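Local atomic coordinates of 3',5'-cyclic-nucleotide phosphodiesterase 1 (Saccharomyces cerevisiae, PDB entry 4OJV), a protein that belongs to the class-II phosphodiesterase family of the metallo-hydrolase clan and holds a pair of zinc ions where loops and strand ends of its two main beta-sheets meet. Residues 130-135 with 324-329; 126-131 with 211-216. One frame throughout, in Å; residues are numbered along the deposited sequence.

In the fold
Strand 121-125 of the eight-stranded mixed sheet runs out into a loop that carries zinc ligands, and helix 135-140 follows. Contact 2 joins residues 126-131 of this loop to the end of strand 204-215 in the seven-stranded sheet, closing about 80 residues. Contact 1 starts slightly later, at 130-135, and reaches 324-329 at the end of strand 321-325 of that same second sheet, closing about 190 residues. The two closures therefore cross, with His130 and Leu131 shared. Through neighbouring zinc ions, they tie the loop after strand 121-125 of the first sheet to the ends of two strands of the second, as in the metallo-beta-lactamase fold, and both lie against the second subunit.

Contact 1 of 2, residues 130-135 with 324-329; sequences HLDHIS and VTHVKS. With ZN (zinc ion), chain E; ZN (zinc ion), chain D; SO4 (sulfate ion), chain B.
Asp132 and His326 cross at about a right angle, with carboxylate and ring planes 62° apart. Between them sits the zinc ion of chain E, 2.1 Å from Asp132 OD2 and 2.1 Å from His326 NE2. His133 adds its NE2, also 2.1 Å from this zinc; its ring and that of His326, planes 21° apart, meet rim to rim at 5.4 Å between centroids, with neither over the other's face. Asp244, shared with the zinc of chain D, is a further protein ligand. His326 CG lies anti to the backbone N (chi1 -158°), which carries the imidazole inward from the end of strand 321-325. Asp39 holds ND1 of His133 and Ser281 that of His326, which fixes both rings' rotation. Asp132 OD1 accepts a hydrogen bond of 2.7 Å from the water that bridges to the zinc of chain D, itself bound by His130 ND1. A sulfate, probably from the crystallisation liquor, binds that zinc through O3; its approach to the other zinc is less sure. Lys328 NZ bonds sulfate O2 at 2.8 Å. Close polar atoms here share a cation rather than a hydrogen: the zinc links the segments and, with Lys328, is consistent with a pocket suited to an anion.

Contact 2 of 2, residues 126-131 with 211-216; sequences ITHPHL and VHHGIG. With ZN (zinc ion), chain D.
His128 and His213 turn their NE2 atoms onto one zinc ion, that of chain D, at 2.2 Å from His128 NE2 and 2.1 Å from His213 NE2. The bridging water lies 1.9 Å from the metal. Imidazole suits these places because a flat, rigid ring offers zinc a nitrogen on one side, and in His128 and His213 the second nitrogen is held by the protein. With His130, from the same loop as His128, the rings fan out around the ion. The edge of His213 is set against the face of His128 in an offset edge-to-face pair, with planes 85° apart, and CD2 of His213 comes 3.3 Å from CD2 of His128. Against His130 the same ring meets rim to rim, the two side chains arriving from opposite directions. His128 has its CG between the backbone N and the carbonyl carbon (chi1 69°), and this torsion and the ring's own rotation together set ND1 toward Thr127: ND1 donates to Thr127 OG1 at 3.0 Å, nearly straight at 163°, with the hydroxyl close to the ring plane. Thr127 is thus a second-shell residue that fixes the ring's rotation. For His213 that role falls to the carbonyl of Gly293, bonded to its ND1. Asp244, shared with the other zinc, completes the protein ligands. His128 and His130, separated by one residue and followed by Asp132 and His133, form the HxHxDH motif, with His213 supplied by a distant strand: the binuclear zinc site of the metallo-beta-lactamase fold.

Contact 1 of 2, residues 130-135 with 324-329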
loop_
_atom_site.group_PDB
_atom_site.type_symbol
_atom_site.label_atom_id
_atom_site.label_comp_id
_atom_site.label_asym_id
_atom_site.label_seq_id
_atom_site.Cartn_x
_atom_site.Cartn_y
_atom_site.Cartn_z
ATOM N N HIS A 130 -2.142 12.740 -2.698
ATOM C CA HIS A 130 -2.494 11.972 -1.488
ATOM C C HIS A 130 -1.924 10.582 -1.589
ATOM O O HIS A 130 -1.910 9.966 -2.670
ATOM C CB HIS A 130 -3.999 11.866 -1.267
ATOM C CG HIS A 130 -4.622 13.067 -0.606
ATOM N ND1 HIS A 130 -5.962 13.332 -0.691
ATOM C CD2 HIS A 130 -4.065 14.052 0.191
ATOM C CE1 HIS A 130 -6.218 14.447 0.024
ATOM N NE2 HIS A 130 -5.056 14.894 0.544
ATOM N N LEU A 131 -1.449 10.076 -0.454
ATOM C CA LEU A 131 -0.662 8.850 -0.450
ATOM C C LEU A 131 -1.373 7.652 -1.113
ATOM O O LEU A 131 -0.707 6.838 -1.765
ATOM C CB LEU A 131 -0.182 8.534 0.974
ATOM C CG LEU A 131 0.896 7.446 1.118
ATOM C CD1 LEU A 131 1.881 7.810 2.229
ATOM C CD2 LEU A 131 0.266 6.085 1.366
ATOM N N ASP A 132 -2.697 7.538 -0.948
ATOM C CA ASP A 132 -3.452 6.432 -1.554
ATOM C C ASP A 132 -3.435 6.450 -3.082
ATOM O O ASP A 132 -3.762 5.442 -3.707
ATOM C CB ASP A 132 -4.910 6.317 -1.022
ATOM C CG ASP A 132 -5.748 7.604 -1.239
ATOM O OD1 ASP A 132 -5.198 8.680 -0.901
ATOM O OD2 ASP A 132 -6.944 7.603 -1.736
ATOM N N HIS A 133 -3.030 7.567 -3.688
ATOM C CA HIS A 133 -2.974 7.679 -5.145
ATOM C C HIS A 133 -1.581 7.547 -5.682
ATOM O O HIS A 133 -1.393 7.595 -6.896
ATOM C CB HIS A 133 -3.639 8.977 -5.623
ATOM C CG HIS A 133 -5.100 9.026 -5.282
ATOM N ND1 HIS A 133 -6.102 8.871 -6.190
ATOM C CD2 HIS A 133 -5.708 9.132 -4.051
ATOM C CE1 HIS A 133 -7.279 8.894 -5.546
ATOM N NE2 HIS A 133 -7.037 9.036 -4.241
ATOM N N ILE A 134 -0.604 7.324 -4.800
ATOM C CA ILE A 134 0.796 7.241 -5.235
ATOM C C ILE A 134 1.605 6.112 -4.598
ATOM O O ILE A 134 2.748 5.913 -4.968
ATOM C CB ILE A 134 1.567 8.570 -5.033
ATOM C CG1 ILE A 134 1.628 8.913 -3.537
ATOM C CG2 ILE A 134 0.941 9.669 -5.878
ATOM C CD1 ILE A 134 2.610 10.008 -3.178
ATOM N N SER A 135 1.027 5.376 -3.652
ATOM C CA SER A 135 1.802 4.401 -2.880
ATOM C C SER A 135 2.419 3.289 -3.741
ATOM O O SER A 135 3.575 2.908 -3.519
ATOM C CB SER A 135 0.948 3.815 -1.762
ATOM O OG SER A 135 -0.221 3.233 -2.275
ATOM N N VAL A 324 -18.281 3.928 -10.950
ATOM C CA VAL A 324 -18.105 4.555 -9.642
ATOM C C VAL A 324 -16.871 3.984 -8.965
ATOM O O VAL A 324 -16.732 2.768 -8.831
ATOM C CB VAL A 324 -19.351 4.307 -8.776
ATOM C CG1 VAL A 324 -19.194 4.889 -7.382
ATOM C CG2 VAL A 324 -20.584 4.894 -9.449
ATOM N N THR A 325 -15.981 4.872 -8.541
ATOM C CA THR A 325 -14.697 4.493 -7.973
ATOM C C THR A 325 -14.565 4.977 -6.533
ATOM O O THR A 325 -15.398 5.735 -6.034
ATOM C CB THR A 325 -13.564 5.124 -8.801
ATOM O OG1 THR A 325 -13.661 6.549 -8.680
ATOM C CG2 THR A 325 -13.677 4.714 -10.274
ATOM N N HIS A 326 -13.498 4.537 -5.868
ATOM C CA HIS A 326 -13.049 5.147 -4.611
ATOM C C HIS A 326 -14.072 5.046 -3.508
ATOM O O HIS A 326 -14.168 5.914 -2.653
ATOM C CB HIS A 326 -12.653 6.612 -4.866
ATOM C CG HIS A 326 -11.705 7.195 -3.849
ATOM N ND1 HIS A 326 -12.128 7.768 -2.700
ATOM C CD2 HIS A 326 -10.326 7.345 -3.876
ATOM C CE1 HIS A 326 -11.070 8.221 -2.013
ATOM N NE2 HIS A 326 -9.968 7.977 -2.732
ATOM N N VAL A 327 -14.849 3.970 -3.499
ATOM C CA VAL A 327 -15.796 3.770 -2.406
ATOM C C VAL A 327 -15.014 3.394 -1.145
ATOM O O VAL A 327 -14.136 2.530 -1.173
ATOM C CB VAL A 327 -16.867 2.712 -2.743
ATOM C CG1 VAL A 327 -17.780 2.460 -1.548
ATOM C CG2 VAL A 327 -17.686 3.161 -3.948
ATOM N N LYS A 328 -15.338 4.062 -0.044
ATOM C CA LYS A 328 -14.660 3.813 1.221
ATOM C C LYS A 328 -15.292 2.658 1.983
ATOM O O LYS A 328 -16.500 2.407 1.876
ATOM C CB LYS A 328 -14.695 5.079 2.072
ATOM C CG LYS A 328 -13.785 6.171 1.528
ATOM C CD LYS A 328 -13.798 7.431 2.384
ATOM C CE LYS A 328 -12.834 8.500 1.878
ATOM N NZ LYS A 328 -11.387 8.131 1.937
ATOM N N SER A 329 -14.484 1.953 2.771
ATOM C CA SER A 329 -15.053 1.028 3.759
ATOM C C SER A 329 -15.769 1.824 4.838
ATOM O O SER A 329 -15.491 3.011 5.069
ATOM C CB SER A 329 -13.985 0.173 4.440
ATOM O OG SER A 329 -13.284 -0.620 3.523
HETATM ZN ZN ZN E . -8.232 9.143 -2.479
HETATM ZN ZN ZN D . -7.551 12.334 -1.819
HETATM S S SO4 B . -8.971 10.539 0.587
HETATM O O1 SO4 B . -7.689 10.148 1.235
HETATM O O2 SO4 B . -10.050 10.553 1.619
HETATM O O3 SO4 B . -8.841 11.883 -0.064
HETATM O O4 SO4 B . -9.275 9.489 -0.417
HETATM O O HOH W 1 -7.066 10.506 -1.560
#

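Contact 2 of 2, residues 126-131 with 211-216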
loop_
_atom_site.group_PDB
_atom_site.type_symbol
_atom_site.label_atom_id
_atom_site.label_comp_id
_atom_site.label_asym_id
_atom_site.label_seq_id
_atom_site.Cartn_x
_atom_site.Cartn_y
_atom_site.Cartn_z
ATOM N N ILE A 126 -1.186 11.413 -12.714
ATOM C CA ILE A 126 -1.555 11.437 -11.302
ATOM C C ILE A 126 -2.534 12.575 -11.062
ATOM O O ILE A 126 -2.329 13.692 -11.552
ATOM C CB ILE A 126 -0.297 11.573 -10.402
ATOM C CG1 ILE A 126 0.705 10.439 -10.692
ATOM C CG2 ILE A 126 -0.679 11.614 -8.922
ATOM C CD1 ILE A 126 0.187 9.029 -10.458
ATOM N N THR A 127 -3.605 12.282 -10.327
ATOM C CA THR A 127 -4.657 13.277 -10.112
ATOM C C THR A 127 -4.355 14.218 -8.949
ATOM O O THR A 127 -4.664 15.403 -8.989
ATOM C CB THR A 127 -6.031 12.607 -9.898
ATOM O OG1 THR A 127 -6.015 11.844 -8.677
ATOM C CG2 THR A 127 -6.417 11.739 -11.105
ATOM N N HIS A 128 -3.784 13.661 -7.890
ATOM C CA HIS A 128 -3.368 14.428 -6.721
ATOM C C HIS A 128 -2.431 13.577 -5.911
ATOM O O HIS A 128 -2.419 12.357 -6.079
ATOM C CB HIS A 128 -4.559 14.962 -5.910
ATOM C CG HIS A 128 -5.381 13.901 -5.192
ATOM N ND1 HIS A 128 -6.061 12.912 -5.830
ATOM C CD2 HIS A 128 -5.648 13.751 -3.832
ATOM C CE1 HIS A 128 -6.739 12.176 -4.909
ATOM N NE2 HIS A 128 -6.492 12.693 -3.687
ATOM N N PRO A 129 -1.613 14.192 -5.042
ATOM C CA PRO A 129 -0.523 13.458 -4.405
ATOM C C PRO A 129 -0.859 12.852 -3.043
ATOM O O PRO A 129 0.040 12.430 -2.325
ATOM C CB PRO A 129 0.563 14.523 -4.282
ATOM C CG PRO A 129 -0.222 15.766 -3.998
ATOM C CD PRO A 129 -1.461 15.649 -4.853
ATOM N N HIS A 130 -2.142 12.740 -2.698
ATOM C CA HIS A 130 -2.494 11.972 -1.488
ATOM C C HIS A 130 -1.924 10.582 -1.589
ATOM O O HIS A 130 -1.910 9.966 -2.670
ATOM C CB HIS A 130 -3.999 11.866 -1.267
ATOM C CG HIS A 130 -4.622 13.067 -0.606
ATOM N ND1 HIS A 130 -5.962 13.332 -0.691
ATOM C CD2 HIS A 130 -4.065 14.052 0.191
ATOM C CE1 HIS A 130 -6.218 14.447 0.024
ATOM N NE2 HIS A 130 -5.056 14.894 0.544
ATOM N N LEU A 131 -1.449 10.076 -0.454
ATOM C CA LEU A 131 -0.662 8.850 -0.450
ATOM C C LEU A 131 -1.373 7.652 -1.113
ATOM O O LEU A 131 -0.707 6.838 -1.765
ATOM C CB LEU A 131 -0.182 8.534 0.974
ATOM C CG LEU A 131 0.896 7.446 1.118
ATOM C CD1 LEU A 131 1.881 7.810 2.229
ATOM C CD2 LEU A 131 0.266 6.085 1.366
ATOM N N VAL A 211 -9.795 20.357 -10.302
ATOM C CA VAL A 211 -11.044 20.325 -9.539
ATOM C C VAL A 211 -10.733 20.496 -8.044
ATOM O O VAL A 211 -9.563 20.446 -7.637
ATOM C CB VAL A 211 -11.880 19.037 -9.797
ATOM C CG1 VAL A 211 -12.268 18.907 -11.266
ATOM C CG2 VAL A 211 -11.156 17.785 -9.310
ATOM N N HIS A 212 -11.773 20.705 -7.237
ATOM C CA HIS A 212 -11.616 20.824 -5.785
ATOM C C HIS A 212 -11.724 19.501 -5.070
ATOM O O HIS A 212 -12.556 18.659 -5.419
ATOM C CB HIS A 212 -12.657 21.760 -5.189
ATOM C CG HIS A 212 -12.574 23.178 -5.684
ATOM N ND1 HIS A 212 -11.549 24.007 -5.402
ATOM C CD2 HIS A 212 -13.454 23.893 -6.472
ATOM C CE1 HIS A 212 -11.781 25.204 -5.979
ATOM N NE2 HIS A 212 -12.943 25.131 -6.631
ATOM N N HIS A 213 -10.944 19.353 -4.000
ATOM C CA HIS A 213 -10.904 18.124 -3.193
ATOM C C HIS A 213 -10.674 18.470 -1.733
ATOM O O HIS A 213 -9.841 17.887 -1.042
ATOM C CB HIS A 213 -9.869 17.156 -3.798
ATOM C CG HIS A 213 -9.609 15.890 -2.997
ATOM N ND1 HIS A 213 -10.569 15.236 -2.310
ATOM C CD2 HIS A 213 -8.438 15.173 -2.810
ATOM C CE1 HIS A 213 -10.027 14.158 -1.698
ATOM N NE2 HIS A 213 -8.731 14.108 -2.016
ATOM N N GLY A 214 -11.431 19.454 -1.248
ATOM C CA GLY A 214 -11.426 19.795 0.171
ATOM C C GLY A 214 -10.400 20.848 0.516
ATOM O O GLY A 214 -9.917 21.584 -0.350
ATOM N N ILE A 215 -10.066 20.916 1.797
ATOM C CA ILE A 215 -9.154 21.942 2.307
ATOM C C ILE A 215 -8.222 21.334 3.345
ATOM O O ILE A 215 -8.545 20.310 3.957
ATOM C CB ILE A 215 -9.896 23.162 2.919
ATOM C CG1 ILE A 215 -10.775 22.727 4.098
ATOM C CG2 ILE A 215 -10.708 23.904 1.861
ATOM C CD1 ILE A 215 -11.384 23.860 4.897
ATOM N N GLY A 216 -7.072 21.965 3.543
ATOM C CA GLY A 216 -6.136 21.514 4.562
ATOM C C GLY A 216 -6.737 21.551 5.956
ATOM O O GLY A 216 -7.421 22.514 6.312
HETATM ZN ZN ZN D . -7.551 12.334 -1.819
HETATM O O HOH W 1 -7.066 10.506 -1.560
#